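Local atomic coordinates of Non-canonical purine NTP pyrophosphatase (Staphylococcus aureus, PDB entry 4BNQ), a protein that probably hydrolyses non-canonical purine nucleoside triphosphates such as XTP, dITP and ITP to their monophosphates and diphosphate, using magnesium. Residues V5-N10 with V64-S69. Sequence-based numbering, arbitrary orientation.
Sequences VIASNN and VIADDS. With PO4 (phosphate ion), chain C.
A single parallel beta bridge joins strand 3-6 to the start of strand 64-73 beside the predicted substrate-binding residues Ser8, Asn9 and Asn10 of this Ham1-family enzyme. Its evidence is a pair of bonds around Ile65: its N donates to Val5 O at 2.9 Å, and its O accepts from Ala7 N at 2.6 Å, with N-H...O angles of 167° and 166°, both nearly along the C=O axis. Ile6 and Ile65 are thereby set level, and their side chains lie alongside each other, pointing the same way, with CG1 to CG1 at 3.8 Å. Ile65 achieves this with CG1 in the crowded position between its backbone N and carbonyl carbon (chi1 64°). On the opposite face, Val5 and Val64 cross obliquely through their CG1 methyls, and Ala7 CB meets Ala66 CB at 4.1 Å.

Ala7, still bonded through its N to Ile65 O, centres an inverse gamma turn, beyond which the chain moves away from 64-69. There a water bridges the two segments: it accepts from Asp67 N at 3.0 Å and lies within hydrogen-bonding distance of Ala7 O and phosphate O1. Ser8 OG, anti to its backbone N, gives a very short bond of 2.5 Å to that same O1 and accepts from Asn10 N, closing an ST turn. Asn9 N holds phosphate O4 at 2.9 Å. The ion, probably from the crystallisation liquor, is consistent with a phosphate-binding role for this loop.

Asp67 OD1 accepts from Ser69 OG, a predicted substrate residue, on its syn side and also pairs with Lys13; OD2 pairs with Arg178. Asp68, the predicted proton acceptor and magnesium ligand, salt-bridges Lys52, which with Lys13 also binds the phosphate. Helix 11-20, capped by Asn10, packs on Ile6 and Asp67; helix 45-60 touches Ala7 and Ala66. Strand 3-6 pairs in parallel with 25-28, so the bridge joins that small sheet to the antiparallel one, where 112-123 flanks 64-69.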
loop_
_atom_site.group_PDB
_atom_site.type_symbol
_atom_site.label_atom_id
_atom_site.label_comp_id
_atom_site.label_asym_id
_atom_site.label_seq_id
_atom_site.Cartn_x
_atom_site.Cartn_y
_atom_site.Cartn_z
ATOM N N VAL A 5 7.952 -3.678 20.927
ATOM C CA VAL A 5 8.445 -5.040 21.056
ATOM C C VAL A 5 7.929 -5.865 19.885
ATOM O O VAL A 5 6.718 -5.918 19.612
ATOM C CB VAL A 5 8.002 -5.669 22.379
ATOM C CG1 VAL A 5 8.450 -7.139 22.456
ATOM C CG2 VAL A 5 8.542 -4.845 23.577
ATOM N N ILE A 6 8.850 -6.493 19.171
ATOM C CA ILE A 6 8.452 -7.303 18.030
ATOM C C ILE A 6 8.677 -8.802 18.278
ATOM O O ILE A 6 9.811 -9.258 18.471
ATOM C CB ILE A 6 9.196 -6.870 16.776
ATOM C CG1 ILE A 6 9.004 -5.352 16.569
ATOM C CG2 ILE A 6 8.705 -7.665 15.582
ATOM C CD1 ILE A 6 9.836 -4.791 15.486
ATOM N N ALA A 7 7.587 -9.563 18.268
ATOM C CA ALA A 7 7.641 -10.978 18.612
ATOM C C ALA A 7 8.037 -11.792 17.383
ATOM O O ALA A 7 7.267 -12.612 16.874
ATOM C CB ALA A 7 6.328 -11.435 19.149
ATOM N N SER A 8 9.247 -11.549 16.899
ATOM C CA SER A 8 9.769 -12.300 15.784
ATOM C C SER A 8 11.193 -12.693 16.083
ATOM O O SER A 8 11.964 -11.867 16.620
ATOM C CB SER A 8 9.743 -11.454 14.517
ATOM O OG SER A 8 10.271 -12.205 13.443
ATOM N N ASN A 9 11.527 -13.945 15.740
ATOM C CA ASN A 9 12.873 -14.504 15.908
ATOM C C ASN A 9 13.726 -14.229 14.686
ATOM O O ASN A 9 14.900 -14.593 14.642
ATOM C CB ASN A 9 12.831 -16.029 16.094
ATOM C CG ASN A 9 12.311 -16.441 17.459
ATOM O OD1 ASN A 9 12.525 -15.748 18.456
ATOM N ND2 ASN A 9 11.618 -17.570 17.509
ATOM N N ASN A 10 13.123 -13.622 13.673
ATOM C CA ASN A 10 13.816 -13.438 12.413
ATOM C C ASN A 10 14.589 -12.121 12.446
ATOM O O ASN A 10 14.001 -11.040 12.479
ATOM C CB ASN A 10 12.815 -13.478 11.259
ATOM C CG ASN A 10 13.478 -13.433 9.889
ATOM O OD1 ASN A 10 14.344 -12.597 9.624
ATOM N ND2 ASN A 10 13.051 -14.319 9.003
ATOM N N VAL A 64 2.652 -5.957 22.066
ATOM C CA VAL A 64 3.708 -6.333 21.126
ATOM C C VAL A 64 3.143 -6.446 19.705
ATOM O O VAL A 64 1.924 -6.431 19.502
ATOM C CB VAL A 64 4.334 -7.696 21.482
ATOM C CG1 VAL A 64 4.580 -7.811 22.982
ATOM C CG2 VAL A 64 3.426 -8.795 21.002
ATOM N N ILE A 65 4.024 -6.552 18.719
ATOM C CA ILE A 65 3.579 -6.921 17.384
ATOM C C ILE A 65 4.300 -8.168 16.889
ATOM O O ILE A 65 5.434 -8.447 17.263
ATOM C CB ILE A 65 3.775 -5.800 16.349
ATOM C CG1 ILE A 65 5.260 -5.485 16.165
ATOM C CG2 ILE A 65 3.004 -4.561 16.755
ATOM C CD1 ILE A 65 5.534 -4.471 15.033
ATOM N N ALA A 66 3.646 -8.898 16.008
ATOM C CA ALA A 66 4.300 -10.006 15.357
ATOM C C ALA A 66 4.064 -9.893 13.861
ATOM O O ALA A 66 3.259 -9.070 13.408
ATOM C CB ALA A 66 3.793 -11.325 15.890
ATOM N N ASP A 67 4.780 -10.720 13.109
ATOM C CA ASP A 67 4.824 -10.627 11.670
ATOM C C ASP A 67 4.809 -12.050 11.111
ATOM O O ASP A 67 5.602 -12.904 11.531
ATOM C CB ASP A 67 6.113 -9.896 11.279
ATOM C CG ASP A 67 6.381 -9.892 9.766
ATOM O OD1 ASP A 67 6.322 -10.952 9.104
ATOM O OD2 ASP A 67 6.683 -8.811 9.234
ATOM N N ASP A 68 3.902 -12.320 10.182
ATOM C CA ASP A 68 3.999 -13.555 9.419
ATOM C C ASP A 68 3.877 -13.231 7.947
ATOM O O ASP A 68 2.846 -12.727 7.502
ATOM C CB ASP A 68 2.954 -14.581 9.845
ATOM C CG ASP A 68 3.348 -15.994 9.449
ATOM O OD1 ASP A 68 4.252 -16.560 10.092
ATOM O OD2 ASP A 68 2.774 -16.547 8.487
ATOM N N SER A 69 4.945 -13.511 7.202
ATOM C CA SER A 69 5.045 -13.092 5.816
ATOM C C SER A 69 5.404 -14.283 4.937
ATOM O O SER A 69 5.902 -15.290 5.417
ATOM C CB SER A 69 6.131 -12.034 5.664
ATOM O OG SER A 69 5.920 -10.914 6.506
HETATM P P PO4 C . 9.088 -15.334 12.740
HETATM O O1 PO4 C . 8.650 -13.874 12.619
HETATM O O2 PO4 C . 9.923 -15.713 11.539
HETATM O O3 PO4 C . 7.850 -16.212 12.773
HETATM O O4 PO4 C . 9.881 -15.539 14.000
HETATM O O HOH W 1 6.706 -12.690 14.275
#